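TbpB (Actinobacillus pleuropneumoniae, PDB 3HOL) probably serves as the surface lipoprotein of the bacterial transferrin receptor, binding the host's transferrin so that its iron can be acquired. Local coordinates at residues 108-113 and 292-297; 146-151 and 162-167; 446-451 and 465-470. All coordinates share one frame; numbering follows the deposited sequence.

How the contacts relate
The contacts are spread along a chain of beta strands and long loops, almost without helix. Contact 1 lies near the middle, where a loop after strand 101-107 meets a loop of the C-lobe handle. Contact 2 sits in the N-lobe barrel, contact 3 in the C-lobe barrel. The centres of contacts 1 and 2 are about 38 Å apart and those of contacts 1 and 3 about 33 Å. The centres of contacts 2 and 3, on opposite sides of the chain's centre, are about 68 Å apart. In sequence, contact 2 is nested within contact 1, and contact 3 follows both. Contact 1 probably helps join the lobes; the others each close a loop within a barrel.

Contact 1 of 3, residues 108-113 and 292-297; sequences NSPAKE and NNFGDA
N292 and F294 both turn CG anti to their own carbonyl carbons, with chi1 at -67° and -54°, and these torsions bring the amide oxygen of one and the ring of the other against the pyrrolidine of P110. The N292 side chain crosses P110 at about a right angle, with OD1 3.4 Å from P110 CD. On the F294 side the ring comes in obliquely and its CE1 rests 3.7 Å from P110 CG, while the backbone oxygen of N293 lies 3.7 Å from P110 CB. Proline suits the position because its compact ring offers three carbons to three different partners and has no N-H to satisfy.

Between 108-113 and 292-297 themselves, two waters carry the polar links. One molecule accepts from S109 N at 2.8 Å and donates to N292 OD1 at 2.8 Å. A second accepts from K112 NZ and N293 N, each at 3.1 Å, and can donate to P110 O. The lysine is long enough to bring its ammonium to this water and also to form a salt bridge with E290 and a hydrogen bond to L291 O.

N293 shapes its own loop. Its OD1 accepts from G295 N in an Asx turn, the donor standing 43° out of the carbonyl plane, and its ND2 donates to D296 O. G295 has backbone angles at which a CB would collide with the preceding carbonyl oxygen, so glycine fits there.

N205, from the loop between strands 193-203 and 206-213 of the N-lobe barrel, donates to A111 O and N293 O, pinning both loops. Strand 272-282 packs against K112 and N293, and strand 356-363 meets N293 and D296.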
loop_
_atom_site.group_PDB
_atom_site.type_symbol
_atom_site.label_atom_id
_atom_site.label_comp_id
_atom_site.label_asym_id
_atom_site.label_seq_id
_atom_site.Cartn_x
_atom_site.Cartn_y
_atom_site.Cartn_z
ATOM N N ASN A 108 -1.500 -9.342 -0.842
ATOM C CA ASN A 108 -2.683 -8.512 -0.706
ATOM C C ASN A 108 -2.741 -7.969 0.713
ATOM O O ASN A 108 -1.995 -8.429 1.586
ATOM C CB ASN A 108 -3.963 -9.319 -1.003
ATOM C CG ASN A 108 -4.117 -10.518 -0.092
ATOM O OD1 ASN A 108 -4.350 -10.375 1.097
ATOM N ND2 ASN A 108 -3.977 -11.725 -0.659
ATOM N N SER A 109 -3.620 -7.005 0.937
ATOM C CA SER A 109 -3.767 -6.357 2.255
ATOM C C SER A 109 -2.473 -5.684 2.769
ATOM O O SER A 109 -2.000 -6.012 3.863
ATOM C CB SER A 109 -4.329 -7.370 3.270
ATOM O OG SER A 109 -4.491 -6.724 4.520
ATOM N N PRO A 110 -1.887 -4.740 1.990
ATOM C CA PRO A 110 -0.690 -4.019 2.449
ATOM C C PRO A 110 -0.901 -3.459 3.874
ATOM O O PRO A 110 -1.931 -2.848 4.123
ATOM C CB PRO A 110 -0.573 -2.848 1.452
ATOM C CG PRO A 110 -1.303 -3.351 0.187
ATOM C CD PRO A 110 -2.425 -4.199 0.719
ATOM N N ALA A 111 0.050 -3.682 4.780
ATOM C CA ALA A 111 -0.173 -3.462 6.234
ATOM C C ALA A 111 -0.584 -2.041 6.575
ATOM O O ALA A 111 0.024 -1.095 6.092
ATOM C CB ALA A 111 1.118 -3.841 7.036
ATOM N N LYS A 112 -1.590 -1.871 7.423
ATOM C CA LYS A 112 -1.951 -0.508 7.880
ATOM C C LYS A 112 -1.544 -0.275 9.333
ATOM O O LYS A 112 -1.610 0.852 9.831
ATOM C CB LYS A 112 -3.460 -0.258 7.716
ATOM C CG LYS A 112 -3.848 -0.016 6.210
ATOM C CD LYS A 112 -5.250 0.556 6.081
ATOM C CE LYS A 112 -5.601 0.803 4.593
ATOM N NZ LYS A 112 -6.194 -0.415 3.958
ATOM N N GLU A 113 -1.150 -1.355 9.997
ATOM C CA GLU A 113 -0.534 -1.279 11.317
ATOM C C GLU A 113 0.756 -2.086 11.295
ATOM O O GLU A 113 0.856 -3.102 10.583
ATOM C CB GLU A 113 -1.474 -1.827 12.397
ATOM C CG GLU A 113 -2.841 -1.157 12.432
ATOM C CD GLU A 113 -3.705 -1.548 13.668
ATOM O OE1 GLU A 113 -3.287 -2.367 14.523
ATOM O OE2 GLU A 113 -4.812 -1.013 13.788
ATOM N N ASN A 292 -6.309 -0.305 -0.950
ATOM C CA ASN A 292 -4.870 -0.573 -0.935
ATOM C C ASN A 292 -4.050 0.723 -0.890
ATOM O O ASN A 292 -4.222 1.629 -1.729
ATOM C CB ASN A 292 -4.479 -1.407 -2.156
ATOM C CG ASN A 292 -5.068 -2.785 -2.103
ATOM O OD1 ASN A 292 -5.234 -3.369 -1.015
ATOM N ND2 ASN A 292 -5.342 -3.351 -3.270
ATOM N N ASN A 293 -3.145 0.823 0.070
ATOM C CA ASN A 293 -2.320 2.035 0.146
ATOM C C ASN A 293 -0.942 1.685 0.705
ATOM O O ASN A 293 -0.844 0.821 1.599
ATOM C CB ASN A 293 -2.995 3.072 1.052
ATOM C CG ASN A 293 -2.298 4.419 0.986
ATOM O OD1 ASN A 293 -1.387 4.650 1.770
ATOM N ND2 ASN A 293 -2.642 5.252 -0.002
ATOM N N PHE A 294 0.116 2.321 0.181
ATOM C CA PHE A 294 1.454 1.960 0.625
ATOM C C PHE A 294 2.094 2.990 1.551
ATOM O O PHE A 294 3.230 2.833 1.966
ATOM C CB PHE A 294 2.341 1.646 -0.582
ATOM C CG PHE A 294 1.769 0.610 -1.492
ATOM C CD1 PHE A 294 1.685 -0.711 -1.077
ATOM C CD2 PHE A 294 1.346 0.961 -2.781
ATOM C CE1 PHE A 294 1.179 -1.702 -1.940
ATOM C CE2 PHE A 294 0.835 0.002 -3.656
ATOM C CZ PHE A 294 0.734 -1.343 -3.226
ATOM N N GLY A 295 1.341 4.004 1.940
ATOM C CA GLY A 295 1.895 5.047 2.814
ATOM C C GLY A 295 1.948 6.438 2.184
ATOM O O GLY A 295 2.451 7.364 2.780
ATOM N N ASP A 296 1.413 6.581 0.981
ATOM C CA ASP A 296 1.280 7.904 0.356
ATOM C C ASP A 296 -0.228 8.196 0.232
ATOM O O ASP A 296 -0.929 7.595 -0.597
ATOM C CB ASP A 296 1.983 7.938 -1.002
ATOM C CG ASP A 296 2.114 9.365 -1.552
ATOM O OD1 ASP A 296 1.323 10.230 -1.143
ATOM O OD2 ASP A 296 3.000 9.622 -2.382
ATOM N N ALA A 297 -0.731 9.115 1.073
ATOM C CA ALA A 297 -2.163 9.438 1.097
ATOM C C ALA A 297 -2.553 10.151 -0.204
ATOM O O ALA A 297 -3.751 10.241 -0.534
ATOM C CB ALA A 297 -2.496 10.314 2.308
HETATM O O HOH W 1 -5.492 -6.114 -0.979
HETATM O O HOH W 2 -3.518 -1.095 2.466
#

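Contact 2 of 3, residues 146-151 and 162-167; sequences DDYYTK and GDAKPA
The backbones of Y148 and A164 pair in a single beta bridge, made by two backbone hydrogen bonds from their neighbours. K165 N donates to D147 O at 2.8 Å, almost straight at 173°, and Y149 N donates to D163 O at 3.0 Å, approaching nearly along the C=O axis. D163 O also receives a CA-H...O contact from Y148 CA at 3.3 Å, and D147 O a longer one from A164 CA.

The main side-chain interaction is a CH-pi contact. Y149 CG stands beside its own backbone N (chi1 -60°), which lays the phenol under the lysine: K165 CG sits over one face, 3.8 Å from the ring centroid and 15° off the normal. The K165 chain is extended beyond CG, so CE too follows the ring, 3.7 Å from Y149 CD1. A long aliphatic stem suits such a position, since it covers the aromatic face while the ammonium travels on to N145 O. At the far end of the phenol, P166 CD approaches Y149 OH to 3.3 Å.

Apolar packing is lighter around the bridge itself. Y148 CE1 lies 4.0 Å from A164 CB, and alanine is small enough for the phenol to come close; D163 O lies at the edge of this ring, near its plane, and the ring also meets the imidazole of H169 with the planes nearly parallel.

Charged groups tie the pair to its surroundings: D147 forms a salt bridge with K168, and D163 with K100, just ahead of strand 101-107.

Together these interactions close an inner loop, residues 152-161, within the long excursion between strands 119-133 and 171-178, as a single beta bridge in an otherwise irregular loop of the N-lobe barrel.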
loop_
_atom_site.group_PDB
_atom_site.type_symbol
_atom_site.label_atom_id
_atom_site.label_comp_id
_atom_site.label_asym_id
_atom_site.label_seq_id
_atom_site.Cartn_x
_atom_site.Cartn_y
_atom_site.Cartn_z
ATOM N N ASP A 146 24.164 -33.174 -11.275
ATOM C CA ASP A 146 23.733 -33.436 -9.885
ATOM C C ASP A 146 23.075 -32.196 -9.267
ATOM O O ASP A 146 22.410 -32.301 -8.222
ATOM C CB ASP A 146 24.888 -33.886 -9.005
ATOM C CG ASP A 146 25.614 -35.124 -9.565
ATOM O OD1 ASP A 146 24.969 -35.909 -10.258
ATOM O OD2 ASP A 146 26.811 -35.294 -9.278
ATOM N N ASP A 147 23.262 -31.046 -9.923
ATOM C CA ASP A 147 22.784 -29.735 -9.399
ATOM C C ASP A 147 21.475 -29.285 -10.022
ATOM O O ASP A 147 20.617 -28.745 -9.296
ATOM C CB ASP A 147 23.822 -28.627 -9.603
ATOM C CG ASP A 147 25.041 -28.815 -8.757
ATOM O OD1 ASP A 147 24.956 -28.535 -7.548
ATOM O OD2 ASP A 147 26.086 -29.257 -9.300
ATOM N N TYR A 148 21.332 -29.478 -11.342
ATOM C CA TYR A 148 20.179 -28.935 -12.109
ATOM C C TYR A 148 19.562 -29.941 -13.089
ATOM O O TYR A 148 20.246 -30.896 -13.526
ATOM C CB TYR A 148 20.583 -27.679 -12.886
ATOM C CG TYR A 148 21.276 -26.640 -12.032
ATOM C CD1 TYR A 148 20.539 -25.846 -11.141
ATOM C CD2 TYR A 148 22.661 -26.441 -12.114
ATOM C CE1 TYR A 148 21.155 -24.881 -10.344
ATOM C CE2 TYR A 148 23.309 -25.462 -11.285
ATOM C CZ TYR A 148 22.530 -24.689 -10.428
ATOM O OH TYR A 148 23.112 -23.742 -9.621
ATOM N N TYR A 149 18.294 -29.722 -13.419
ATOM C CA TYR A 149 17.578 -30.581 -14.367
ATOM C C TYR A 149 17.777 -30.136 -15.820
ATOM O O TYR A 149 16.964 -30.467 -16.700
ATOM C CB TYR A 149 16.073 -30.615 -14.051
ATOM C CG TYR A 149 15.683 -31.121 -12.688
ATOM C CD1 TYR A 149 15.692 -32.484 -12.389
ATOM C CD2 TYR A 149 15.234 -30.229 -11.707
ATOM C CE1 TYR A 149 15.316 -32.939 -11.122
ATOM C CE2 TYR A 149 14.863 -30.659 -10.459
ATOM C CZ TYR A 149 14.895 -32.015 -10.172
ATOM O OH TYR A 149 14.495 -32.389 -8.924
ATOM N N THR A 150 18.828 -29.371 -16.091
ATOM C CA THR A 150 19.083 -28.886 -17.457
ATOM C C THR A 150 20.598 -28.783 -17.672
ATOM O O THR A 150 21.347 -28.937 -16.725
ATOM C CB THR A 150 18.338 -27.511 -17.722
ATOM O OG1 THR A 150 18.332 -27.197 -19.130
ATOM C CG2 THR A 150 18.948 -26.378 -16.895
ATOM N N LYS A 151 21.024 -28.580 -18.923
ATOM C CA LYS A 151 22.437 -28.374 -19.310
ATOM C C LYS A 151 22.632 -26.950 -19.832
ATOM O O LYS A 151 21.644 -26.255 -20.129
ATOM C CB LYS A 151 22.842 -29.366 -20.429
ATOM C CG LYS A 151 22.740 -30.841 -20.032
ATOM C CD LYS A 151 23.134 -31.839 -21.186
ATOM C CE LYS A 151 22.137 -31.754 -22.384
ATOM N NZ LYS A 151 22.293 -32.854 -23.358
ATOM N N GLY A 162 13.871 -22.930 -9.797
ATOM C CA GLY A 162 13.061 -24.126 -10.051
ATOM C C GLY A 162 13.734 -25.157 -10.941
ATOM O O GLY A 162 13.274 -26.295 -11.051
ATOM N N ASP A 163 14.867 -24.792 -11.534
ATOM C CA ASP A 163 15.717 -25.805 -12.196
ATOM C C ASP A 163 16.561 -26.634 -11.235
ATOM O O ASP A 163 17.134 -27.642 -11.651
ATOM C CB ASP A 163 16.634 -25.141 -13.258
ATOM C CG ASP A 163 15.837 -24.476 -14.384
ATOM O OD1 ASP A 163 14.847 -25.097 -14.857
ATOM O OD2 ASP A 163 16.213 -23.345 -14.822
ATOM N N ALA A 164 16.694 -26.215 -9.966
ATOM C CA ALA A 164 17.705 -26.840 -9.102
ATOM C C ALA A 164 17.163 -28.157 -8.511
ATOM O O ALA A 164 15.982 -28.241 -8.162
ATOM C CB ALA A 164 18.141 -25.873 -7.955
ATOM N N LYS A 165 18.019 -29.160 -8.358
ATOM C CA LYS A 165 17.637 -30.392 -7.638
ATOM C C LYS A 165 17.673 -30.169 -6.117
ATOM O O LYS A 165 18.683 -29.680 -5.562
ATOM C CB LYS A 165 18.572 -31.546 -8.019
ATOM C CG LYS A 165 18.590 -31.864 -9.529
ATOM C CD LYS A 165 19.241 -33.248 -9.853
ATOM C CE LYS A 165 19.093 -33.551 -11.332
ATOM N NZ LYS A 165 19.711 -34.869 -11.648
ATOM N N PRO A 166 16.569 -30.507 -5.431
ATOM C CA PRO A 166 16.477 -30.288 -3.982
ATOM C C PRO A 166 17.578 -31.014 -3.183
ATOM O O PRO A 166 17.974 -30.548 -2.126
ATOM C CB PRO A 166 15.090 -30.817 -3.632
ATOM C CG PRO A 166 14.344 -30.764 -4.896
ATOM C CD PRO A 166 15.323 -31.067 -5.967
ATOM N N ALA A 167 18.140 -32.084 -3.728
ATOM C CA ALA A 167 19.230 -32.782 -3.034
ATOM C C ALA A 167 20.429 -31.855 -2.828
ATOM O O ALA A 167 21.170 -32.000 -1.846
ATOM C CB ALA A 167 19.665 -34.045 -3.828
#

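Contact 3 of 3, residues 446-451 and 465-470; sequences AKTSDA and VKFNDV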
loop_
_atom_site.group_PDB
_atom_site.type_symbol
_atom_site.label_atom_id
_atom_site.label_comp_id
_atom_site.label_asym_id
_atom_site.label_seq_id
_atom_site.Cartn_x
_atom_site.Cartn_y
_atom_site.Cartn_z
ATOM N N ALA A 446 -20.380 10.316 17.183
ATOM C CA ALA A 446 -21.010 11.459 16.545
ATOM C C ALA A 446 -22.508 11.458 16.857
ATOM O O ALA A 446 -23.116 10.384 17.010
ATOM C CB ALA A 446 -20.801 11.411 15.073
ATOM N N LYS A 447 -23.094 12.656 16.959
ATOM C CA LYS A 447 -24.539 12.791 17.176
ATOM C C LYS A 447 -25.044 14.110 16.607
ATOM O O LYS A 447 -24.260 15.031 16.306
ATOM C CB LYS A 447 -24.857 12.752 18.675
ATOM C CG LYS A 447 -24.167 13.868 19.450
ATOM C CD LYS A 447 -24.502 13.854 20.917
ATOM C CE LYS A 447 -25.619 14.851 21.176
ATOM N NZ LYS A 447 -25.841 14.992 22.619
ATOM N N THR A 448 -26.358 14.198 16.469
ATOM C CA THR A 448 -26.990 15.477 16.147
ATOM C C THR A 448 -27.418 16.099 17.458
ATOM O O THR A 448 -27.341 15.456 18.532
ATOM C CB THR A 448 -28.266 15.289 15.289
ATOM O OG1 THR A 448 -29.192 14.474 16.007
ATOM C CG2 THR A 448 -27.945 14.595 13.977
ATOM N N SER A 449 -27.869 17.344 17.389
ATOM C CA SER A 449 -28.573 17.986 18.500
ATOM C C SER A 449 -29.803 17.143 18.921
ATOM O O SER A 449 -30.172 16.130 18.233
ATOM C CB SER A 449 -29.024 19.384 18.065
ATOM O OG SER A 449 -29.987 19.296 17.013
ATOM N N ASP A 450 -30.445 17.529 20.026
ATOM C CA ASP A 450 -31.656 16.799 20.418
ATOM C C ASP A 450 -32.748 16.889 19.335
ATOM O O ASP A 450 -33.342 15.886 18.993
ATOM C CB ASP A 450 -32.180 17.209 21.805
ATOM C CG ASP A 450 -33.068 16.106 22.460
ATOM O OD1 ASP A 450 -32.668 15.542 23.512
ATOM O OD2 ASP A 450 -34.160 15.783 21.926
ATOM N N ALA A 451 -32.984 18.073 18.769
ATOM C CA ALA A 451 -33.995 18.216 17.705
ATOM C C ALA A 451 -33.568 17.713 16.318
ATOM O O ALA A 451 -34.413 17.605 15.417
ATOM C CB ALA A 451 -34.470 19.668 17.591
ATOM N N VAL A 465 -33.892 14.536 10.730
ATOM C CA VAL A 465 -33.056 13.378 11.050
ATOM C C VAL A 465 -32.375 13.569 12.407
ATOM O O VAL A 465 -31.949 14.681 12.751
ATOM C CB VAL A 465 -31.974 13.099 9.978
ATOM C CG1 VAL A 465 -32.602 12.966 8.624
ATOM C CG2 VAL A 465 -30.890 14.200 9.971
ATOM N N LYS A 466 -32.263 12.477 13.159
ATOM C CA LYS A 466 -31.500 12.462 14.415
ATOM C C LYS A 466 -30.523 11.290 14.455
ATOM O O LYS A 466 -30.836 10.195 13.968
ATOM C CB LYS A 466 -32.433 12.382 15.619
ATOM C CG LYS A 466 -33.480 13.489 15.625
ATOM C CD LYS A 466 -34.503 13.294 16.719
ATOM C CE LYS A 466 -35.648 14.295 16.540
ATOM N NZ LYS A 466 -36.671 14.198 17.628
ATOM N N PHE A 467 -29.341 11.527 15.026
ATOM C CA PHE A 467 -28.362 10.473 15.228
ATOM C C PHE A 467 -27.804 10.547 16.645
ATOM O O PHE A 467 -27.550 11.645 17.166
ATOM C CB PHE A 467 -27.217 10.602 14.198
ATOM C CG PHE A 467 -27.636 10.299 12.787
ATOM C CD1 PHE A 467 -27.705 8.968 12.334
ATOM C CD2 PHE A 467 -27.983 11.331 11.907
ATOM C CE1 PHE A 467 -28.120 8.682 11.016
ATOM C CE2 PHE A 467 -28.385 11.057 10.583
ATOM C CZ PHE A 467 -28.453 9.720 10.139
ATOM N N ASN A 468 -27.656 9.384 17.276
ATOM C CA ASN A 468 -26.893 9.262 18.517
ATOM C C ASN A 468 -25.927 8.077 18.507
ATOM O O ASN A 468 -26.206 7.067 17.852
ATOM C CB ASN A 468 -27.833 9.112 19.713
ATOM C CG ASN A 468 -28.614 10.344 19.966
ATOM O OD1 ASN A 468 -28.218 11.192 20.787
ATOM N ND2 ASN A 468 -29.718 10.504 19.220
ATOM N N ASP A 469 -24.814 8.203 19.236
ATOM C CA ASP A 469 -23.881 7.084 19.458
ATOM C C ASP A 469 -23.336 6.445 18.148
ATOM O O ASP A 469 -23.052 5.224 18.096
ATOM C CB ASP A 469 -24.514 6.016 20.401
ATOM C CG ASP A 469 -24.014 6.109 21.877
ATOM O OD1 ASP A 469 -23.113 6.924 22.194
ATOM O OD2 ASP A 469 -24.507 5.323 22.737
ATOM N N VAL A 470 -23.182 7.262 17.098
ATOM C CA VAL A 470 -22.541 6.822 15.837
ATOM C C VAL A 470 -21.033 6.797 16.008
ATOM O O VAL A 470 -20.433 7.794 16.395
ATOM C CB VAL A 470 -22.920 7.730 14.668
ATOM C CG1 VAL A 470 -22.247 7.296 13.370
ATOM C CG2 VAL A 470 -24.439 7.724 14.514
HETATM O O HOH W 3 -29.061 13.986 19.527
HETATM O O HOH W 4 -31.429 13.386 18.550
#
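A446 and V470 form an antiparallel hydrogen-bonded pair, with A446 N donating to V470 O at 2.6 Å and V470 N returning a bond to A446 O at 3.1 Å; farther on, T448 N donates to F467 O at 2.9 Å. A446 CB and V470 CB lie on the same face of the sheet, 4.3 Å apart, and small or branched residues fit this close pairing.

Two steps along 446-451 match three along 465-470, so the extra residue is taken up in the manner of a beta bulge, with D469 in the left-handed helical region. This happens where strands 441-447 and 470-477 of the C-lobe barrel part to become a loop.

Threonine does double duty beyond the bulge. With chi1 at 59°, T448 OG1 sits between the backbone N and carbonyl carbon, where it accepts from F467 N at 3.1 Å and donates to S449 O at 2.9 Å, along a lone pair. Its methyl, CG2, meets the F467 ring at the edge, 3.9 Å from CD2; that ring also touches V386 of strand 375-387 and H490 of strand 483-492. At the exposed end the extended K466 chain runs past the D450 carbonyl, CD lying 3.6 Å from D450 O.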